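Local coordinates for protein FdhC (Acinetobacter nosocomialis, PDB 5KTC) that transfers a 3-hydroxybutanoyl group from its coenzyme A thioester to the amino group of a dTDP-linked 3-amino-3,6-dideoxy-D-galactose, as a GNAT-superfamily sugar N-acyltransferase, at residues V2-V16 against Y64-I77. Sequence-based numbering, arbitrary orientation.
With MG (magnesium ion), chain E; FUH ([[(2~{R},3~{S},5~{R})-5-[5-methyl-2,4-bis(oxidanylidene)pyrimidin-1-yl]-3-oxidanyl-oxolan-2-yl]methoxy-oxidanyl-phosphoryl] [(2~{R},3~{R},4~{S},5~{R},6~{R})-6-methyl-3,5-bis(oxidanyl)-4-[[(3~{R})-3-oxidanylbutanoyl]amino]oxan-2-yl] hydrogen phosphate), chain C.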
ATOM      1  N   VAL A   2       8.764  -5.713 -15.123  1.00 46.10           N
ATOM      2  CA  VAL A   2       9.159  -5.692 -13.675  1.00 43.13           C
ATOM      3  C   VAL A   2       8.586  -6.917 -12.962  1.00 40.81           C
ATOM      4  O   VAL A   2       7.528  -7.426 -13.312  1.00 51.89           O
ATOM      5  CB  VAL A   2       8.694  -4.396 -12.941  1.00 41.31           C
ATOM      6  CG1 VAL A   2       9.229  -4.360 -11.504  1.00 37.24           C
ATOM      7  CG2 VAL A   2       9.131  -3.143 -13.709  1.00 40.64           C
ATOM      8  N   ASN A   3       9.313  -7.415 -11.989  1.00 39.50           N
ATOM      9  CA  ASN A   3       8.782  -8.444 -11.111  1.00 38.65           C
ATOM     10  C   ASN A   3       9.234  -8.093  -9.675  1.00 31.01           C
ATOM     11  O   ASN A   3      10.360  -7.577  -9.421  1.00 29.29           O
ATOM     12  CB  ASN A   3       9.147  -9.859 -11.582  1.00 45.11           C
ATOM     13  CG  ASN A   3      10.293 -10.469 -10.787  1.00 48.01           C
ATOM     14  OD1 ASN A   3      11.460 -10.178 -11.040  1.00 54.54           O
ATOM     15  ND2 ASN A   3       9.964 -11.309  -9.820  1.00 45.68           N
ATOM     16  N   PHE A   4       8.275  -8.248  -8.774  1.00 21.52           N
ATOM     17  CA  PHE A   4       8.404  -7.825  -7.416  1.00 19.89           C
ATOM     18  C   PHE A   4       8.674  -9.013  -6.506  1.00 20.50           C
ATOM     19  O   PHE A   4       8.145 -10.122  -6.713  1.00 21.73           O
ATOM     20  CB  PHE A   4       7.138  -7.098  -6.956  1.00 18.46           C
ATOM     21  CG  PHE A   4       6.830  -5.884  -7.775  1.00 17.63           C
ATOM     22  CD1 PHE A   4       7.398  -4.648  -7.466  1.00 17.09           C
ATOM     23  CD2 PHE A   4       6.015  -5.976  -8.897  1.00 16.80           C
ATOM     24  CE1 PHE A   4       7.123  -3.514  -8.236  1.00 17.93           C
ATOM     25  CE2 PHE A   4       5.758  -4.841  -9.682  1.00 17.37           C
ATOM     26  CZ  PHE A   4       6.307  -3.619  -9.347  1.00 16.71           C
ATOM     27  N   ASN A   5       9.418  -8.762  -5.464  1.00 20.61           N
ATOM     28  CA  ASN A   5       9.685  -9.772  -4.465  1.00 22.44           C
ATOM     29  C   ASN A   5       9.485  -9.109  -3.116  1.00 19.34           C
ATOM     30  O   ASN A   5      10.367  -8.876  -2.412  1.00 19.88           O
ATOM     31  CB  ASN A   5      11.065 -10.379  -4.696  1.00 30.00           C
ATOM     32  CG  ASN A   5      11.134 -11.100  -6.034  1.00 30.00           C
ATOM     33  OD1 ASN A   5      10.540 -12.145  -6.225  1.00 30.00           O
ATOM     34  ND2 ASN A   5      11.805 -10.491  -6.982  1.00 30.00           N
ATOM     35  N   LEU A   6       8.235  -8.841  -2.806  1.00 17.10           N
ATOM     36  CA  LEU A   6       7.863  -8.083  -1.648  1.00 14.92           C
ATOM     37  C   LEU A   6       7.344  -8.973  -0.557  1.00 14.92           C
ATOM     38  O   LEU A   6       6.213  -9.528  -0.590  1.00 13.70           O
ATOM     39  CB  LEU A   6       6.836  -7.024  -2.048  1.00 15.07           C
ATOM     40  CG  LEU A   6       7.230  -6.050  -3.147  1.00 13.86           C
ATOM     41  CD1 LEU A   6       5.965  -5.272  -3.628  1.00 14.41           C
ATOM     42  CD2 LEU A   6       8.288  -5.101  -2.615  1.00 14.80           C
ATOM     43  N   LYS A   7       8.161  -9.075   0.502  1.00 15.96           N
ATOM     44  CA  LYS A   7       7.760  -9.815   1.675  1.00 17.44           C
ATOM     45  C   LYS A   7       8.340  -9.188   2.908  1.00 16.51           C
ATOM     46  O   LYS A   7       9.441  -8.717   2.878  1.00 16.19           O
ATOM     47  CB  LYS A   7       8.191 -11.293   1.578  1.00 22.36           C
ATOM     48  CG  LYS A   7       9.703 -11.533   1.383  1.00 28.73           C
ATOM     49  CD  LYS A   7      10.115 -13.047   1.229  1.00 36.19           C
ATOM     50  CE  LYS A   7       9.877 -13.888   2.524  1.00 41.29           C
ATOM     51  NZ  LYS A   7       9.262 -15.270   2.392  1.00 43.28           N
ATOM     52  N   ALA A   8       7.573  -9.192   3.974  1.00 15.44           N
ATOM     53  CA  ALA A   8       8.048  -8.707   5.263  1.00 17.21           C
ATOM     54  C   ALA A   8       7.915  -9.817   6.237  1.00 17.65           C
ATOM     55  O   ALA A   8       7.817 -11.004   5.845  1.00 17.19           O
ATOM     56  CB  ALA A   8       7.323  -7.437   5.684  1.00 16.69           C
ATOM     57  N   ASN A   9       7.916  -9.467   7.495  1.00 20.35           N
ATOM     58  CA  ASN A   9       7.847 -10.480   8.536  1.00 23.44           C
ATOM     59  C   ASN A   9       6.610 -11.346   8.624  1.00 22.28           C
ATOM     60  O   ASN A   9       6.703 -12.538   8.864  1.00 24.58           O
ATOM     61  CB  ASN A   9       8.033  -9.820   9.886  1.00 24.76           C
ATOM     62  CG  ASN A   9       9.374 -10.103  10.475  1.00 30.85           C
ATOM     63  OD1 ASN A   9      10.298 -10.617   9.813  1.00 34.18           O
ATOM     64  ND2 ASN A   9       9.489  -9.813  11.741  1.00 36.86           N
ATOM     65  N   THR A  10       5.459 -10.724   8.558  1.00 17.94           N
ATOM     66  CA  THR A  10       4.222 -11.418   8.736  1.00 17.53           C
ATOM     67  C   THR A  10       3.341 -11.355   7.533  1.00 15.96           C
ATOM     68  O   THR A  10       2.309 -11.964   7.573  1.00 14.24           O
ATOM     69  CB  THR A  10       3.451 -10.984   9.964  1.00 17.32           C
ATOM     70  OG1 THR A  10       2.844  -9.679   9.799  1.00 17.60           O
ATOM     71  CG2 THR A  10       4.376 -11.049  11.264  1.00 18.97           C
ATOM     72  N   THR A  11       3.764 -10.641   6.500  1.00 15.06           N
ATOM     73  CA  THR A  11       2.948 -10.455   5.284  1.00 14.99           C
ATOM     74  C   THR A  11       3.785 -10.532   4.037  1.00 14.15           C
ATOM     75  O   THR A  11       5.003 -10.477   4.101  1.00 15.58           O
ATOM     76  CB  THR A  11       2.237  -9.077   5.283  1.00 14.92           C
ATOM     77  OG1 THR A  11       3.237  -8.082   5.466  1.00 14.36           O
ATOM     78  CG2 THR A  11       1.173  -8.952   6.391  1.00 16.15           C
ATOM     79  N   TYR A  12       3.111 -10.663   2.874  1.00 13.05           N
ATOM     80  CA  TYR A  12       3.738 -10.582   1.598  1.00 12.68           C
ATOM     81  C   TYR A  12       2.728 -10.063   0.601  1.00 13.45           C
ATOM     82  O   TYR A  12       1.526 -10.055   0.884  1.00 13.50           O
ATOM     83  CB  TYR A  12       4.289 -11.921   1.128  1.00 12.41           C
ATOM     84  CG  TYR A  12       3.321 -13.049   0.937  1.00 12.07           C
ATOM     85  CD1 TYR A  12       2.994 -13.909   1.983  1.00 11.91           C
ATOM     86  CD2 TYR A  12       2.722 -13.273  -0.277  1.00 11.89           C
ATOM     87  CE1 TYR A  12       2.149 -14.982   1.808  1.00 12.80           C
ATOM     88  CE2 TYR A  12       1.849 -14.345  -0.456  1.00 12.56           C
ATOM     89  CZ  TYR A  12       1.526 -15.194   0.585  1.00 13.23           C
ATOM     90  OH  TYR A  12       0.580 -16.229   0.452  1.00 13.19           O
ATOM     91  N   LEU A  13       3.229  -9.562  -0.496  1.00 13.21           N
ATOM     92  CA  LEU A  13       2.396  -8.959  -1.547  1.00 13.00           C
ATOM     93  C   LEU A  13       2.620  -9.696  -2.825  1.00 13.06           C
ATOM     94  O   LEU A  13       3.727 -10.057  -3.134  1.00 14.03           O
ATOM     95  CB  LEU A  13       2.770  -7.491  -1.825  1.00 13.55           C
ATOM     96  CG  LEU A  13       2.754  -6.404  -0.735  1.00 15.57           C
ATOM     97  CD1 LEU A  13       2.570  -4.987  -1.239  1.00 17.81           C
ATOM     98  CD2 LEU A  13       1.897  -6.640   0.453  1.00 15.83           C
ATOM     99  N   ARG A  14       1.579  -9.792  -3.643  1.00 13.38           N
ATOM    100  CA  ARG A  14       1.722 -10.267  -5.029  1.00 12.34           C
ATOM    101  C   ARG A  14       0.766  -9.571  -5.944  1.00 12.96           C
ATOM    102  O   ARG A  14      -0.307  -9.110  -5.475  1.00 12.42           O
ATOM    103  CB  ARG A  14       1.596 -11.782  -5.111  1.00 13.54           C
ATOM    104  CG  ARG A  14       0.195 -12.308  -4.823  1.00 15.04           C
ATOM    105  CD  ARG A  14      -0.300 -13.278  -5.911  1.00 15.63           C
ATOM    106  NE  ARG A  14      -1.611 -13.786  -5.573  1.00 15.96           N
ATOM    107  CZ  ARG A  14      -2.780 -13.231  -5.871  1.00 16.46           C
ATOM    108  NH1 ARG A  14      -2.842 -12.129  -6.618  1.00 16.57           N
ATOM    109  NH2 ARG A  14      -3.910 -13.808  -5.435  1.00 15.92           N
ATOM    110  N   LEU A  15       1.121  -9.470  -7.227  1.00 12.14           N
ATOM    111  CA  LEU A  15       0.252  -8.713  -8.157  1.00 13.81           C
ATOM    112  C   LEU A  15      -1.157  -9.261  -8.298  1.00 14.33           C
ATOM    113  O   LEU A  15      -1.365 -10.488  -8.343  1.00 14.51           O
ATOM    114  CB  LEU A  15       0.917  -8.645  -9.522  1.00 14.98           C
ATOM    115  CG  LEU A  15       2.225  -7.822  -9.560  1.00 14.91           C
ATOM    116  CD1 LEU A  15       2.984  -7.924 -10.874  1.00 16.83           C
ATOM    117  CD2 LEU A  15       1.922  -6.365  -9.257  1.00 15.34           C
ATOM    118  N   VAL A  16      -2.119  -8.341  -8.381  1.00 14.23           N
ATOM    119  CA  VAL A  16      -3.536  -8.675  -8.605  1.00 15.38           C
ATOM    120  C   VAL A  16      -3.747  -9.441  -9.912  1.00 15.88           C
ATOM    121  O   VAL A  16      -3.101  -9.131 -10.925  1.00 16.21           O
ATOM    122  CB  VAL A  16      -4.398  -7.394  -8.548  1.00 15.65           C
ATOM    123  CG1 VAL A  16      -5.817  -7.596  -9.066  1.00 17.03           C
ATOM    124  CG2 VAL A  16      -4.426  -6.940  -7.101  1.00 15.02           C
ATOM    125  N   TYR A  64       0.732  -0.690 -10.496  1.00 13.36           N
ATOM    126  CA  TYR A  64       0.966  -1.954  -9.855  1.00 13.04           C
ATOM    127  C   TYR A  64       0.064  -2.098  -8.671  1.00 12.19           C
ATOM    128  O   TYR A  64       0.092  -1.255  -7.765  1.00 11.95           O
ATOM    129  CB  TYR A  64       2.428  -2.051  -9.413  1.00 14.11           C
ATOM    130  CG  TYR A  64       3.368  -1.929 -10.571  1.00 15.46           C
ATOM    131  CD1 TYR A  64       3.530  -2.988 -11.480  1.00 17.51           C
ATOM    132  CD2 TYR A  64       4.035  -0.751 -10.841  1.00 15.77           C
ATOM    133  CE1 TYR A  64       4.357  -2.845 -12.593  1.00 18.92           C
ATOM    134  CE2 TYR A  64       4.890  -0.628 -11.955  1.00 18.70           C
ATOM    135  CZ  TYR A  64       5.029  -1.680 -12.832  1.00 18.74           C
ATOM    136  OH  TYR A  64       5.850  -1.589 -13.950  1.00 24.20           O
ATOM    137  N   TYR A  65      -0.738  -3.141  -8.678  1.00 11.12           N
ATOM    138  CA  TYR A  65      -1.820  -3.368  -7.715  1.00 10.64           C
ATOM    139  C   TYR A  65      -1.599  -4.729  -7.105  1.00 10.73           C
ATOM    140  O   TYR A  65      -1.357  -5.676  -7.851  1.00 11.54           O
ATOM    141  CB  TYR A  65      -3.125  -3.379  -8.473  1.00 10.35           C
ATOM    142  CG  TYR A  65      -4.411  -3.371  -7.746  1.00 10.36           C
ATOM    143  CD1 TYR A  65      -4.519  -3.094  -6.402  1.00 10.58           C
ATOM    144  CD2 TYR A  65      -5.584  -3.605  -8.451  1.00 11.54           C
ATOM    145  CE1 TYR A  65      -5.766  -3.049  -5.777  1.00 10.82           C
ATOM    146  CE2 TYR A  65      -6.835  -3.562  -7.841  1.00 11.23           C
ATOM    147  CZ  TYR A  65      -6.925  -3.282  -6.500  1.00 11.19           C
ATOM    148  OH  TYR A  65      -8.194  -3.248  -5.844  1.00 11.60           O
ATOM    149  N   PHE A  66      -1.610  -4.810  -5.777  1.00 10.61           N
ATOM    150  CA  PHE A  66      -1.243  -6.003  -5.023  1.00 10.72           C
ATOM    151  C   PHE A  66      -2.319  -6.475  -4.057  1.00 10.94           C
ATOM    152  O   PHE A  66      -3.029  -5.674  -3.461  1.00 11.76           O
ATOM    153  CB  PHE A  66       0.035  -5.764  -4.190  1.00 10.61           C
ATOM    154  CG  PHE A  66       1.232  -5.339  -5.009  1.00  9.90           C
ATOM    155  CD1 PHE A  66       1.417  -4.031  -5.332  1.00 10.31           C
ATOM    156  CD2 PHE A  66       2.180  -6.252  -5.390  1.00 10.53           C
ATOM    157  CE1 PHE A  66       2.479  -3.599  -6.088  1.00 11.00           C
ATOM    158  CE2 PHE A  66       3.259  -5.876  -6.157  1.00 10.01           C
ATOM    159  CZ  PHE A  66       3.434  -4.531  -6.507  1.00 10.95           C
ATOM    160  N   ILE A  67      -2.423  -7.794  -3.935  1.00 10.32           N
ATOM    161  CA  ILE A  67      -3.091  -8.413  -2.802  1.00 10.34           C
ATOM    162  C   ILE A  67      -2.029  -8.546  -1.686  1.00  9.88           C
ATOM    163  O   ILE A  67      -0.891  -8.893  -1.989  1.00 11.06           O
ATOM    164  CB  ILE A  67      -3.635  -9.811  -3.119  1.00 10.49           C
ATOM    165  CG1 ILE A  67      -4.531  -9.776  -4.349  1.00 10.84           C
ATOM    166  CG2 ILE A  67      -4.334 -10.381  -1.911  1.00  9.90           C
ATOM    167  CD1 ILE A  67      -5.762  -8.883  -4.235  1.00 11.75           C
ATOM    168  N   ILE A  68      -2.456  -8.219  -0.472  1.00  9.79           N
ATOM    169  CA  ILE A  68      -1.675  -8.368   0.723  1.00 10.69           C
ATOM    170  C   ILE A  68      -2.092  -9.702   1.342  1.00 11.26           C
ATOM    171  O   ILE A  68      -3.301  -9.935   1.530  1.00 11.21           O
ATOM    172  CB  ILE A  68      -1.903  -7.240   1.728  1.00 10.95           C
ATOM    173  CG1 ILE A  68      -1.663  -5.839   1.116  1.00 11.03           C
ATOM    174  CG2 ILE A  68      -0.992  -7.477   2.938  1.00 10.83           C
ATOM    175  CD1 ILE A  68      -2.076  -4.692   2.035  1.00 11.22           C
ATOM    176  N   PHE A  69      -1.115 -10.535   1.699  1.00 12.20           N
ATOM    177  CA  PHE A  69      -1.349 -11.878   2.261  1.00 13.18           C
ATOM    178  C   PHE A  69      -0.714 -11.974   3.629  1.00 14.28           C
ATOM    179  O   PHE A  69       0.296 -11.349   3.841  1.00 13.76           O
ATOM    180  CB  PHE A  69      -0.716 -12.974   1.390  1.00 13.38           C
ATOM    181  CG  PHE A  69      -1.543 -13.361   0.213  1.00 12.82           C
ATOM    182  CD1 PHE A  69      -1.405 -12.670  -1.028  1.00 13.14           C
ATOM    183  CD2 PHE A  69      -2.468 -14.416   0.330  1.00 12.60           C
ATOM    184  CE1 PHE A  69      -2.196 -13.045  -2.119  1.00 12.99           C
ATOM    185  CE2 PHE A  69      -3.251 -14.761  -0.755  1.00 13.41           C
ATOM    186  CZ  PHE A  69      -3.113 -14.078  -1.975  1.00 12.34           C
ATOM    187  N   ARG A  70      -1.321 -12.751   4.525  1.00 16.00           N
ATOM    188  CA  ARG A  70      -0.617 -13.170   5.733  1.00 17.79           C
ATOM    189  C   ARG A  70       0.203 -14.450   5.471  1.00 18.41           C
ATOM    190  O   ARG A  70      -0.264 -15.430   4.855  1.00 16.36           O
ATOM    191  CB  ARG A  70      -1.486 -13.170   6.962  1.00 18.96           C
ATOM    192  CG  ARG A  70      -2.527 -14.196   7.066  1.00 21.27           C
ATOM    193  CD  ARG A  70      -3.356 -13.969   8.294  1.00 22.84           C
ATOM    194  NE  ARG A  70      -2.612 -14.429   9.474  1.00 24.30           N
ATOM    195  CZ  ARG A  70      -2.866 -14.069  10.717  1.00 24.46           C
ATOM    196  NH1 ARG A  70      -3.786 -13.153  10.986  1.00 23.16           N
ATOM    197  NH2 ARG A  70      -2.128 -14.585  11.705  1.00 26.64           N
ATOM    198  N   SER A  71       1.478 -14.356   5.851  1.00 15.99           N
ATOM    199  CA  SER A  71       2.471 -15.374   5.616  1.00 17.30           C
ATOM    200  C   SER A  71       2.226 -16.710   6.304  1.00 16.74           C
ATOM    201  O   SER A  71       2.664 -17.704   5.787  1.00 16.36           O
ATOM    202  CB  SER A  71       3.825 -14.902   6.158  1.00 18.73           C
ATOM    203  OG  SER A  71       4.191 -13.728   5.465  1.00 21.61           O
ATOM    204  N   ASP A  72       1.626 -16.701   7.481  1.00 16.37           N
ATOM    205  CA  ASP A  72       1.529 -17.914   8.316  1.00 16.98           C
ATOM    206  C   ASP A  72       0.553 -18.941   7.701  1.00 18.42           C
ATOM    207  O   ASP A  72       0.830 -20.149   7.756  1.00 17.03           O
ATOM    208  CB  ASP A  72       1.238 -17.568   9.778  1.00 17.40           C
ATOM    209  CG  ASP A  72      -0.099 -16.953   9.986  1.00 19.45           C
ATOM    210  OD1 ASP A  72      -0.814 -16.651   8.986  1.00 21.75           O
ATOM    211  OD2 ASP A  72      -0.443 -16.700  11.158  1.00 22.48           O
ATOM    212  N   ASP A  73      -0.538 -18.454   7.075  1.00 16.43           N
ATOM    213  CA  ASP A  73      -1.519 -19.320   6.403  1.00 16.80           C
ATOM    214  C   ASP A  73      -1.810 -19.004   4.941  1.00 15.75           C
ATOM    215  O   ASP A  73      -2.688 -19.605   4.325  1.00 14.54           O
ATOM    216  CB  ASP A  73      -2.817 -19.294   7.195  1.00 19.38           C
ATOM    217  CG  ASP A  73      -3.493 -17.956   7.178  1.00 20.60           C
ATOM    218  OD1 ASP A  73      -2.998 -17.037   6.525  1.00 24.21           O
ATOM    219  OD2 ASP A  73      -4.535 -17.839   7.799  1.00 25.69           O
ATOM    220  N   GLN A  74      -1.050 -18.096   4.368  1.00 14.44           N
ATOM    221  CA  GLN A  74      -1.209 -17.746   2.962  1.00 14.85           C
ATOM    222  C   GLN A  74      -2.679 -17.385   2.613  1.00 15.65           C
ATOM    223  O   GLN A  74      -3.221 -17.823   1.581  1.00 15.11           O
ATOM    224  CB  GLN A  74      -0.612 -18.844   2.037  1.00 15.40           C
ATOM    225  CG  GLN A  74       0.871 -19.113   2.306  1.00 16.42           C
ATOM    226  CD  GLN A  74       1.037 -20.236   3.316  1.00 18.74           C
ATOM    227  OE1 GLN A  74       0.497 -21.317   3.111  1.00 20.55           O
ATOM    228  NE2 GLN A  74       1.704 -19.986   4.430  1.00 18.03           N
ATOM    229  N   SER A  75      -3.284 -16.570   3.463  1.00 16.25           N
ATOM    230  CA  SER A  75      -4.631 -16.125   3.280  1.00 15.36           C
ATOM    231  C   SER A  75      -4.619 -14.613   2.994  1.00 15.16           C
ATOM    232  O   SER A  75      -3.788 -13.889   3.570  1.00 13.50           O
ATOM    233  CB  SER A  75      -5.482 -16.476   4.506  1.00 15.97           C
ATOM    234  OG  SER A  75      -5.256 -15.642   5.618  1.00 16.42           O
ATOM    235  N   PRO A  76      -5.562 -14.138   2.160  1.00 15.05           N
ATOM    236  CA  PRO A  76      -5.565 -12.750   1.725  1.00 13.99           C
ATOM    237  C   PRO A  76      -6.158 -11.874   2.780  1.00 13.97           C
ATOM    238  O   PRO A  76      -7.157 -12.243   3.400  1.00 12.28           O
ATOM    239  CB  PRO A  76      -6.418 -12.794   0.473  1.00 14.93           C
ATOM    240  CG  PRO A  76      -7.405 -13.880   0.725  1.00 15.38           C
ATOM    241  CD  PRO A  76      -6.612 -14.918   1.464  1.00 15.84           C
ATOM    242  N   ILE A  77      -5.478 -10.756   3.075  1.00 12.92           N
ATOM    243  CA  ILE A  77      -5.906  -9.835   4.135  1.00 11.77           C
ATOM    244  C   ILE A  77      -6.082  -8.387   3.632  1.00 12.17           C
ATOM    245  O   ILE A  77      -6.497  -7.558   4.382  1.00 11.97           O
ATOM    246  CB  ILE A  77      -4.930  -9.852   5.310  1.00 11.80           C
ATOM    247  CG1 ILE A  77      -3.472  -9.523   4.851  1.00 11.57           C
ATOM    248  CG2 ILE A  77      -4.923 -11.245   5.991  1.00 12.61           C
ATOM    249  CD1 ILE A  77      -2.575  -9.219   6.044  1.00 12.73           C
TER
HETATM  250 MG    MG E 204       7.810 -12.455  -6.332  1.00 17.22          MG
HETATM  251  O1  FUH C 202      -5.528   4.660   0.265  1.00 12.43           O
HETATM  252  C1  FUH C 202      -5.259   5.854   0.182  1.00 13.14           C
HETATM  253  C2  FUH C 202      -3.957   6.427   0.632  1.00 12.66           C
HETATM  254  C3  FUH C 202      -3.281   5.573   1.673  1.00 13.48           C
HETATM  255  O2  FUH C 202      -3.672   5.964   3.014  1.00 13.17           O
HETATM  256  C4  FUH C 202      -1.784   5.742   1.611  1.00 13.75           C
HETATM  257  N1  FUH C 202      -6.142   6.772  -0.382  1.00 13.50           N
HETATM  258  C5  FUH C 202      -7.294   6.302  -1.160  1.00 13.92           C
HETATM  259  C6  FUH C 202      -8.576   7.064  -0.777  1.00 15.28           C
HETATM  260  O3  FUH C 202      -8.327   8.393  -0.955  1.00 18.96           O
HETATM  261  C7  FUH C 202      -9.753   6.767  -1.679  1.00 15.92           C
HETATM  262  C8  FUH C 202     -10.956   7.724  -1.502  1.00 17.19           C
HETATM  263  O4  FUH C 202      -9.363   6.857  -3.060  1.00 15.76           O
HETATM  264  C9  FUH C 202      -7.013   6.493  -2.640  1.00 13.56           C
HETATM  265  O5  FUH C 202      -5.952   5.642  -3.099  1.00 13.47           O
HETATM  266  C10 FUH C 202      -8.196   6.101  -3.429  1.00 14.50           C
HETATM  267  O6  FUH C 202      -8.421   4.719  -3.195  1.00 13.15           O
HETATM  268  P1  FUH C 202      -9.404   3.872  -4.078  1.00 12.94           P
HETATM  269  O7  FUH C 202     -10.820   4.027  -3.664  1.00 12.74           O
HETATM  270  O8  FUH C 202      -8.921   2.436  -3.874  1.00 13.19           O
HETATM  271  O9  FUH C 202      -9.114   4.083  -5.628  1.00 15.52           O
HETATM  272  P2  FUH C 202      -9.599   5.203  -6.665  1.00 14.82           P
HETATM  273  O10 FUH C 202      -8.379   5.711  -7.352  1.00 15.82           O
HETATM  274  O11 FUH C 202     -10.347   6.254  -5.857  1.00 16.61           O
HETATM  275  O12 FUH C 202     -10.497   4.305  -7.588  1.00 15.70           O
HETATM  276  C11 FUH C 202     -10.756   4.705  -8.937  1.00 17.17           C
HETATM  277  C12 FUH C 202     -12.091   4.137  -9.345  1.00 17.01           C
HETATM  278  C13 FUH C 202     -13.202   4.340  -8.293  1.00 19.62           C
HETATM  279  O13 FUH C 202     -14.489   4.547  -8.903  1.00 19.23           O
HETATM  280  C14 FUH C 202     -13.298   3.007  -7.565  1.00 17.73           C
HETATM  281  C15 FUH C 202     -12.914   2.046  -8.663  1.00 17.28           C
HETATM  282  O14 FUH C 202     -11.978   2.723  -9.539  1.00 16.92           O
HETATM  283  N2  FUH C 202     -12.165   0.838  -8.254  1.00 17.84           N
HETATM  284  C16 FUH C 202     -10.911   0.933  -7.729  1.00 18.06           C
HETATM  285  C17 FUH C 202     -10.195  -0.224  -7.412  1.00 18.27           C
HETATM  286  C18 FUH C 202      -8.794  -0.170  -6.842  1.00 18.23           C
HETATM  287  C19 FUH C 202     -10.849  -1.475  -7.628  1.00 17.14           C
HETATM  288  O15 FUH C 202     -10.201  -2.576  -7.395  1.00 15.24           O
HETATM  289  N3  FUH C 202     -12.083  -1.540  -8.146  1.00 15.91           N
HETATM  290  C20 FUH C 202     -12.697  -0.401  -8.487  1.00 17.78           C
HETATM  291  O16 FUH C 202     -13.924  -0.469  -8.972  1.00 17.96           O
HETATM  292  O   HOH W   1       7.840 -12.283  -8.654  1.00 24.18           O
HETATM  293  O   HOH W   2       6.512 -13.101   4.866  1.00 29.21           O
HETATM  294  O   HOH W   3       1.838 -14.230   9.165  1.00 18.35           O
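Tyr12 and Phe69, like Arg14 and Ile67, are antiparallel hydrogen-bonded pairs joining strands 11-15 and 64-70. Phe69 N donates to Tyr12 O at 2.8 Å, and the bonding continues past both pairs, with Val16 N on Tyr65 O and Ser71 N on Thr10 O. On the face bearing Tyr12, Phe69 CB sits over the tyrosine ring, 3.4 Å from its centroid, in a CH-pi contact; the two rings are 6° from parallel but displaced, with little face shared. Arg14 CG packs against Phe69 CE1, and the bend at chi2 (129°) carries NE on along the same ring, while NH1 bonds Leu15 O at 2.8 Å and forms a salt bridge with Asp20. Beside the N-terminal residues of 2-16, three rings build an aromatic cluster of T-shaped pairs: the Phe66 edge meets a face of Phe4, with Phe66 CZ over the centre of the Phe4 ring, and the Phe4 edge meets the face of Tyr64, Phe4 CE2 lying 3.4 Å from Tyr64 CD1. Leu15 CD2 covers a face of Phe66. Phe4 O binds magnesium at 2.4 Å, together with Asn5 OD1 and a water. Val16 CG2 packs over the Tyr65 ring, whose OH donates a 2.6 Å bond to FUH O15 on the thymine. An outermost strand joins the mixed GNAT sheet beside the nucleotide-sugar pocket.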